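Local coordinates for protein peroxiredoxin (Clostridioides difficile, PDB 6TSB) that probably combines thiol peroxidase and chitinase activities as a spore coat protein, this chain being its family 18 glycoside hydrolase (chitinase) domain, at residues Ser206-Thr210 / His221-Leu225; Lys282-Glu286 / Tyr297-Asp301. The contacts are given in a common frame with arbitrary orientation. Numbering follows the deposited sequence.

Contact 1 of 2, residues Ser206-Thr210 / His221-Leu225; sequences SYDFT and HQANL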
ATOM      1  N   SER A 206       1.058   0.316 -24.854  1.00 48.13           N
ATOM      2  CA  SER A 206      -0.134   0.214 -23.984  1.00 45.38           C
ATOM      3  C   SER A 206       0.020   1.227 -22.864  1.00 48.90           C
ATOM      4  O   SER A 206       0.077   0.790 -21.714  1.00 58.43           O
ATOM      5  CB  SER A 206      -0.290  -1.205 -23.488  1.00 47.13           C
ATOM      6  OG  SER A 206       0.952  -1.899 -23.446  1.00 50.78           O
ATOM      7  N   TYR A 207       0.145   2.515 -23.213  1.00 47.59           N
ATOM      8  CA  TYR A 207       0.317   3.647 -22.266  1.00 43.27           C
ATOM      9  C   TYR A 207      -0.063   4.937 -22.976  1.00 48.96           C
ATOM     10  O   TYR A 207      -0.547   4.867 -24.106  1.00 50.90           O
ATOM     11  CB  TYR A 207       1.730   3.700 -21.681  1.00 44.66           C
ATOM     12  CG  TYR A 207       2.855   3.527 -22.667  1.00 47.76           C
ATOM     13  CD1 TYR A 207       3.292   4.579 -23.463  1.00 47.11           C
ATOM     14  CD2 TYR A 207       3.495   2.300 -22.799  1.00 44.38           C
ATOM     15  CE1 TYR A 207       4.337   4.417 -24.360  1.00 45.64           C
ATOM     16  CE2 TYR A 207       4.524   2.124 -23.705  1.00 44.59           C
ATOM     17  CZ  TYR A 207       4.939   3.180 -24.492  1.00 43.10           C
ATOM     18  OH  TYR A 207       5.932   2.971 -25.392  1.00 50.03           O
ATOM     19  N   ASP A 208       0.048   6.063 -22.284  1.00 49.30           N
ATOM     20  CA  ASP A 208      -0.335   7.406 -22.794  1.00 55.11           C
ATOM     21  C   ASP A 208      -1.829   7.483 -23.124  1.00 55.57           C
ATOM     22  O   ASP A 208      -2.197   8.401 -23.871  1.00 60.58           O
ATOM     23  CB  ASP A 208       0.498   7.794 -24.017  1.00 58.31           C
ATOM     24  CG  ASP A 208       1.874   8.330 -23.671  1.00 62.67           C
ATOM     25  OD1 ASP A 208       2.028   8.883 -22.563  1.00 62.69           O
ATOM     26  OD2 ASP A 208       2.783   8.193 -24.519  1.00 74.40           O
ATOM     27  N   PHE A 209      -2.686   6.630 -22.556  1.00 51.63           N
ATOM     28  CA  PHE A 209      -4.152   6.678 -22.819  1.00 49.59           C
ATOM     29  C   PHE A 209      -4.668   8.117 -22.641  1.00 52.48           C
ATOM     30  O   PHE A 209      -5.589   8.492 -23.408  1.00 56.04           O
ATOM     31  CB  PHE A 209      -4.916   5.647 -21.973  1.00 51.43           C
ATOM     32  CG  PHE A 209      -4.524   4.192 -22.181  1.00 45.56           C
ATOM     33  CD1 PHE A 209      -3.796   3.782 -23.289  1.00 47.76           C
ATOM     34  CD2 PHE A 209      -4.871   3.228 -21.253  1.00 42.59           C
ATOM     35  CE1 PHE A 209      -3.453   2.448 -23.468  1.00 49.26           C
ATOM     36  CE2 PHE A 209      -4.513   1.896 -21.422  1.00 46.72           C
ATOM     37  CZ  PHE A 209      -3.809   1.504 -22.535  1.00 48.37           C
ATOM     38  N   THR A 210      -4.088   8.926 -21.736  1.00 52.98           N
ATOM     39  CA  THR A 210      -4.585  10.301 -21.404  1.00 60.34           C
ATOM     40  C   THR A 210      -3.751  11.428 -22.032  1.00 58.47           C
ATOM     41  O   THR A 210      -4.040  12.595 -21.715  1.00 67.30           O
ATOM     42  CB  THR A 210      -4.622  10.542 -19.892  1.00 60.32           C
ATOM     43  OG1 THR A 210      -3.333  10.218 -19.370  1.00 61.32           O
ATOM     44  CG2 THR A 210      -5.705   9.739 -19.210  1.00 66.63           C
ATOM     45  N   HIS A 221      -6.463   7.027 -15.627  1.00 53.28           N
ATOM     46  CA  HIS A 221      -5.286   6.147 -15.850  1.00 59.57           C
ATOM     47  C   HIS A 221      -4.804   6.241 -17.300  1.00 61.26           C
ATOM     48  O   HIS A 221      -5.659   6.338 -18.231  1.00 56.22           O
ATOM     49  CB  HIS A 221      -5.583   4.679 -15.550  1.00 56.35           C
ATOM     50  CG  HIS A 221      -6.168   4.462 -14.205  1.00 59.92           C
ATOM     51  ND1 HIS A 221      -5.538   4.897 -13.064  1.00 62.53           N
ATOM     52  CD2 HIS A 221      -7.309   3.852 -13.819  1.00 63.10           C
ATOM     53  CE1 HIS A 221      -6.262   4.560 -12.021  1.00 62.71           C
ATOM     54  NE2 HIS A 221      -7.353   3.908 -12.459  1.00 65.81           N
ATOM     55  N   GLN A 222      -3.477   6.185 -17.455  1.00 62.21           N
ATOM     56  CA  GLN A 222      -2.737   6.239 -18.743  1.00 57.81           C
ATOM     57  C   GLN A 222      -2.506   4.813 -19.267  1.00 53.74           C
ATOM     58  O   GLN A 222      -2.340   4.706 -20.489  1.00 54.31           O
ATOM     59  CB  GLN A 222      -1.413   7.001 -18.578  1.00 52.60           C
ATOM     60  CG  GLN A 222      -0.299   6.210 -17.885  1.00 53.51           C
ATOM     61  CD  GLN A 222       1.083   6.558 -18.404  1.00 55.82           C
ATOM     62  OE1 GLN A 222       1.273   6.818 -19.588  1.00 55.59           O
ATOM     63  NE2 GLN A 222       2.082   6.543 -17.534  1.00 56.18           N
ATOM     64  N   ALA A 223      -2.475   3.788 -18.394  1.00 44.79           N
ATOM     65  CA  ALA A 223      -2.064   2.392 -18.711  1.00 42.62           C
ATOM     66  C   ALA A 223      -2.870   1.341 -17.901  1.00 46.03           C
ATOM     67  O   ALA A 223      -2.315   0.258 -17.550  1.00 43.44           O
ATOM     68  CB  ALA A 223      -0.584   2.246 -18.478  1.00 46.72           C
ATOM     69  N   ASN A 224      -4.165   1.588 -17.679  1.00 44.60           N
ATOM     70  CA  ASN A 224      -5.065   0.648 -16.959  1.00 49.70           C
ATOM     71  C   ASN A 224      -5.010  -0.721 -17.643  1.00 48.70           C
ATOM     72  O   ASN A 224      -5.145  -0.779 -18.878  1.00 53.49           O
ATOM     73  CB  ASN A 224      -6.470   1.227 -16.810  1.00 46.68           C
ATOM     74  CG  ASN A 224      -7.111   1.648 -18.115  1.00 52.26           C
ATOM     75  OD1 ASN A 224      -6.914   2.781 -18.592  1.00 44.78           O
ATOM     76  ND2 ASN A 224      -7.955   0.772 -18.646  1.00 54.05           N
ATOM     77  N   LEU A 225      -4.760  -1.795 -16.895  1.00 47.39           N
ATOM     78  CA  LEU A 225      -4.698  -3.139 -17.526  1.00 47.89           C
ATOM     79  C   LEU A 225      -6.137  -3.561 -17.899  1.00 53.11           C
ATOM     80  O   LEU A 225      -6.329  -4.022 -19.043  1.00 50.04           O
ATOM     81  CB  LEU A 225      -3.999  -4.127 -16.599  1.00 42.53           C
ATOM     82  CG  LEU A 225      -3.933  -5.564 -17.104  1.00 48.77           C
ATOM     83  CD1 LEU A 225      -3.237  -5.653 -18.458  1.00 48.54           C
ATOM     84  CD2 LEU A 225      -3.254  -6.481 -16.091  1.00 44.74           C
TER

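Contact 2 of 2, residues Lys282-Glu286 / Tyr297-Asp301; sequences KNGYE and YLVKD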
ATOM      1  N   LYS A 282       8.422   9.186   1.851  1.00 94.93           N
ATOM      2  CA  LYS A 282       8.665  10.322   2.788  1.00 91.83           C
ATOM      3  C   LYS A 282       9.933  10.079   3.612  1.00 92.97           C
ATOM      4  O   LYS A 282       9.975   9.050   4.299  1.00 81.88           O
ATOM      5  CB  LYS A 282       7.499  10.553   3.758  1.00 88.49           C
ATOM      6  CG  LYS A 282       7.850  11.375   5.000  1.00 86.49           C
ATOM      7  CD  LYS A 282       8.441  12.767   4.714  1.00 93.10           C
ATOM      8  CE  LYS A 282       7.562  13.939   5.121  1.00 89.21           C
ATOM      9  NZ  LYS A 282       6.137  13.739   4.755  1.00 85.19           N
ATOM     10  N   ASN A 283      10.867  11.046   3.575  1.00103.18           N
ATOM     11  CA  ASN A 283      12.207  11.060   4.231  1.00100.86           C
ATOM     12  C   ASN A 283      12.824   9.651   4.184  1.00 97.78           C
ATOM     13  O   ASN A 283      13.348   9.201   5.222  1.00 95.75           O
ATOM     14  CB  ASN A 283      12.131  11.657   5.645  1.00 97.34           C
ATOM     15  CG  ASN A 283      13.490  11.925   6.268  1.00101.92           C
ATOM     16  OD1 ASN A 283      13.617  11.959   7.490  1.00 95.89           O
ATOM     17  ND2 ASN A 283      14.519  12.107   5.451  1.00 95.46           N
ATOM     18  N   GLY A 284      12.759   8.986   3.020  1.00100.02           N
ATOM     19  CA  GLY A 284      13.404   7.685   2.735  1.00106.20           C
ATOM     20  C   GLY A 284      12.716   6.505   3.413  1.00108.64           C
ATOM     21  O   GLY A 284      13.116   5.349   3.129  1.00101.06           O
ATOM     22  N   TYR A 285      11.737   6.767   4.292  1.00105.04           N
ATOM     23  CA  TYR A 285      10.967   5.740   5.044  1.00 89.64           C
ATOM     24  C   TYR A 285      10.037   5.018   4.070  1.00 86.90           C
ATOM     25  O   TYR A 285       9.222   5.663   3.362  1.00 81.02           O
ATOM     26  CB  TYR A 285      10.179   6.349   6.208  1.00 90.77           C
ATOM     27  CG  TYR A 285      10.995   6.619   7.446  1.00 88.36           C
ATOM     28  CD1 TYR A 285      11.401   5.578   8.266  1.00 84.08           C
ATOM     29  CD2 TYR A 285      11.368   7.908   7.800  1.00 85.08           C
ATOM     30  CE1 TYR A 285      12.153   5.805   9.408  1.00 85.51           C
ATOM     31  CE2 TYR A 285      12.115   8.153   8.944  1.00 86.49           C
ATOM     32  CZ  TYR A 285      12.516   7.096   9.746  1.00 82.09           C
ATOM     33  OH  TYR A 285      13.254   7.311  10.870  1.00 74.46           O
ATOM     34  N   GLU A 286      10.168   3.695   4.024  1.00 86.34           N
ATOM     35  CA  GLU A 286       9.405   2.841   3.085  1.00 87.60           C
ATOM     36  C   GLU A 286       8.322   2.098   3.876  1.00 76.76           C
ATOM     37  O   GLU A 286       8.634   1.556   4.959  1.00 68.45           O
ATOM     38  CB  GLU A 286      10.383   1.930   2.340  1.00 98.86           C
ATOM     39  CG  GLU A 286       9.987   1.675   0.895  1.00 99.40           C
ATOM     40  CD  GLU A 286      11.114   1.741  -0.119  1.00 97.40           C
ATOM     41  OE1 GLU A 286      12.233   2.175   0.239  1.00 95.04           O
ATOM     42  OE2 GLU A 286      10.858   1.369  -1.274  1.00 99.69           O
ATOM     43  N   TYR A 297       4.165  -1.603   8.999  1.00 60.71           N
ATOM     44  CA  TYR A 297       5.467  -1.208   9.580  1.00 60.95           C
ATOM     45  C   TYR A 297       6.244  -0.395   8.543  1.00 63.77           C
ATOM     46  O   TYR A 297       5.799  -0.320   7.388  1.00 59.62           O
ATOM     47  CB  TYR A 297       6.214  -2.447  10.084  1.00 62.80           C
ATOM     48  CG  TYR A 297       6.758  -3.418   9.060  1.00 64.61           C
ATOM     49  CD1 TYR A 297       5.933  -4.268   8.329  1.00 66.46           C
ATOM     50  CD2 TYR A 297       8.131  -3.548   8.884  1.00 67.03           C
ATOM     51  CE1 TYR A 297       6.462  -5.188   7.426  1.00 68.25           C
ATOM     52  CE2 TYR A 297       8.674  -4.456   7.988  1.00 71.55           C
ATOM     53  CZ  TYR A 297       7.841  -5.287   7.255  1.00 75.03           C
ATOM     54  OH  TYR A 297       8.415  -6.178   6.380  1.00 66.09           O
ATOM     55  N   LEU A 298       7.361   0.196   8.964  1.00 62.83           N
ATOM     56  CA  LEU A 298       8.260   1.008   8.110  1.00 72.10           C
ATOM     57  C   LEU A 298       9.687   0.450   8.171  1.00 79.17           C
ATOM     58  O   LEU A 298      10.130   0.042   9.281  1.00 65.38           O
ATOM     59  CB  LEU A 298       8.243   2.464   8.582  1.00 66.11           C
ATOM     60  CG  LEU A 298       6.869   3.116   8.706  1.00 61.75           C
ATOM     61  CD1 LEU A 298       7.005   4.628   8.826  1.00 58.92           C
ATOM     62  CD2 LEU A 298       5.965   2.753   7.544  1.00 64.73           C
ATOM     63  N   VAL A 299      10.371   0.457   7.020  1.00 78.95           N
ATOM     64  CA  VAL A 299      11.830   0.163   6.905  1.00 89.50           C
ATOM     65  C   VAL A 299      12.548   1.434   6.431  1.00 82.38           C
ATOM     66  O   VAL A 299      11.907   2.285   5.772  1.00 65.87           O
ATOM     67  CB  VAL A 299      12.118  -1.039   5.981  1.00 94.69           C
ATOM     68  CG1 VAL A 299      11.558  -2.339   6.551  1.00 93.77           C
ATOM     69  CG2 VAL A 299      11.613  -0.813   4.564  1.00 92.17           C
ATOM     70  N   LYS A 300      13.821   1.558   6.807  1.00 89.23           N
ATOM     71  CA  LYS A 300      14.768   2.581   6.291  1.00 95.32           C
ATOM     72  C   LYS A 300      16.195   2.068   6.501  1.00 92.96           C
ATOM     73  O   LYS A 300      16.522   1.735   7.672  1.00 72.37           O
ATOM     74  CB  LYS A 300      14.563   3.928   6.989  1.00 90.51           C
ATOM     75  CG  LYS A 300      14.987   5.127   6.157  1.00 90.41           C
ATOM     76  CD  LYS A 300      15.305   6.343   6.982  1.00 91.30           C
ATOM     77  CE  LYS A 300      15.716   7.527   6.133  1.00 87.46           C
ATOM     78  NZ  LYS A 300      15.609   8.790   6.901  1.00 80.50           N
ATOM     79  N   ASP A 301      16.976   1.999   5.407  1.00 94.44           N
ATOM     80  CA  ASP A 301      18.405   1.567   5.351  1.00103.71           C
ATOM     81  C   ASP A 301      18.524   0.078   5.729  1.00106.13           C
ATOM     82  O   ASP A 301      19.410  -0.262   6.569  1.00 97.25           O
ATOM     83  CB  ASP A 301      19.295   2.493   6.191  1.00107.26           C
ATOM     84  CG  ASP A 301      19.458   3.874   5.574  1.00111.74           C
ATOM     85  OD1 ASP A 301      18.431   4.489   5.206  1.00100.56           O
ATOM     86  OD2 ASP A 301      20.613   4.314   5.437  1.00118.63           O
TER

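Contact 1 of 2, residues Ser206-Thr210 / His221-Leu225
Neither segment is helix or strand, and their backbones come closest where Phe-209 faces Gln-222 (CA-CA 4.3 Å) and Tyr-207 faces Ala-223 (CA-CA 4.5 Å). Phe-209 N donates to Gln-222 O at 2.8 Å, although that oxygen is crowded in the model and its position is less certain. The side chain of the same glutamine takes the preceding amide, with Asp-208 N 3.1 Å from Gln-222 OE1, so one residue receives two consecutive NH groups. Ser-206 to Thr-210 follow strand 201-204, the sixth of the TIM barrel, and Tyr-207 and Asp-208 fit the Met-x-Tyr-Asp motif of family 18 chitinases, whose active site lies at this end of the barrel. Asp-208 reaches Tyr-261 and Arg-263, a hydrogen bond and a salt bridge, and a bound di(hydroxyethyl)ether lies about 3 Å from its side chain. Tyr-207 CB packs on Ala-223 CB (4.2 Å), while Tyr-207 also touches Trp-332 of the second subunit. Phe-209 brings CD2 to 3.4 Å from Asn-224 OD1 and packs against Met-240 of helix 237-246.

Contact 2 of 2, residues Lys282-Glu286 / Tyr297-Asp301
This contact is the start of an antiparallel strand pair, reinforced by a lysine lying across a tyrosine ring, in the small three-stranded sheet 286-290, 295-300 and 303-307. In sequence the sheet falls between the seventh barrel strand, 254-264, and strand 328-332, the position of the alpha+beta insertion domain found in many family 18 chitinases. Glu-286 and Val-299 form a hydrogen-bonded pair: Glu-286 N to Val-299 O is 2.8 Å and Val-299 N to Glu-286 O is 2.9 Å. Leu-298 CA adds a CA-H...O contact to Glu-286 O at 3.2 Å. On the face carrying Glu-286 and Val-299, Glu-286 CB meets Val-299 CG2 at 3.7 Å, whereas the carboxylate leads away to a long, weak ion pair with Arg-276.

Before the strand, Lys-282 to Tyr-285 make a type I' turn, closed by Tyr-285 N to Lys-282 O at 2.9 Å. Gly-284 has positive phi, and a CB there would sit tightly against Lys-300. The extended Lys-300 chain runs over the turn: its CD lies 3.9 Å from the centroid of the Tyr-285 ring, nearly on the ring normal, a CH-pi contact, and NZ ends 2.8 Å from Asn-283 O in a hydrogen bond. The Tyr-285 ring also meets that of Tyr-279 of the second subunit. Lys-300 thus uses its methylenes on an aromatic face and its charge on a main-chain carbonyl, joining the turn to the neighbouring strand by apolar and polar means at once.

From the N terminus, the chain passes the first five barrel strands, leaves strand 201-204 and closes contact 1 within the long loop before helix 237-246. It then runs through barrel strand 254-264 and helix 272-278 before contact 2 closes the hairpin of strands 286-290 and 295-300. The two are in series, neither nested nor crossed, with centres 29 Å apart and nearest atoms about 19 Å apart in one chain. The dimer brings them into relation: His-221 of contact 1 meets Asp-290 and Phe-304 of the second subunit's small sheet, while Tyr-297 of contact 2 packs on Leu-230 of the second subunit, an arrangement consistent with exchange of C-terminal parts between chains.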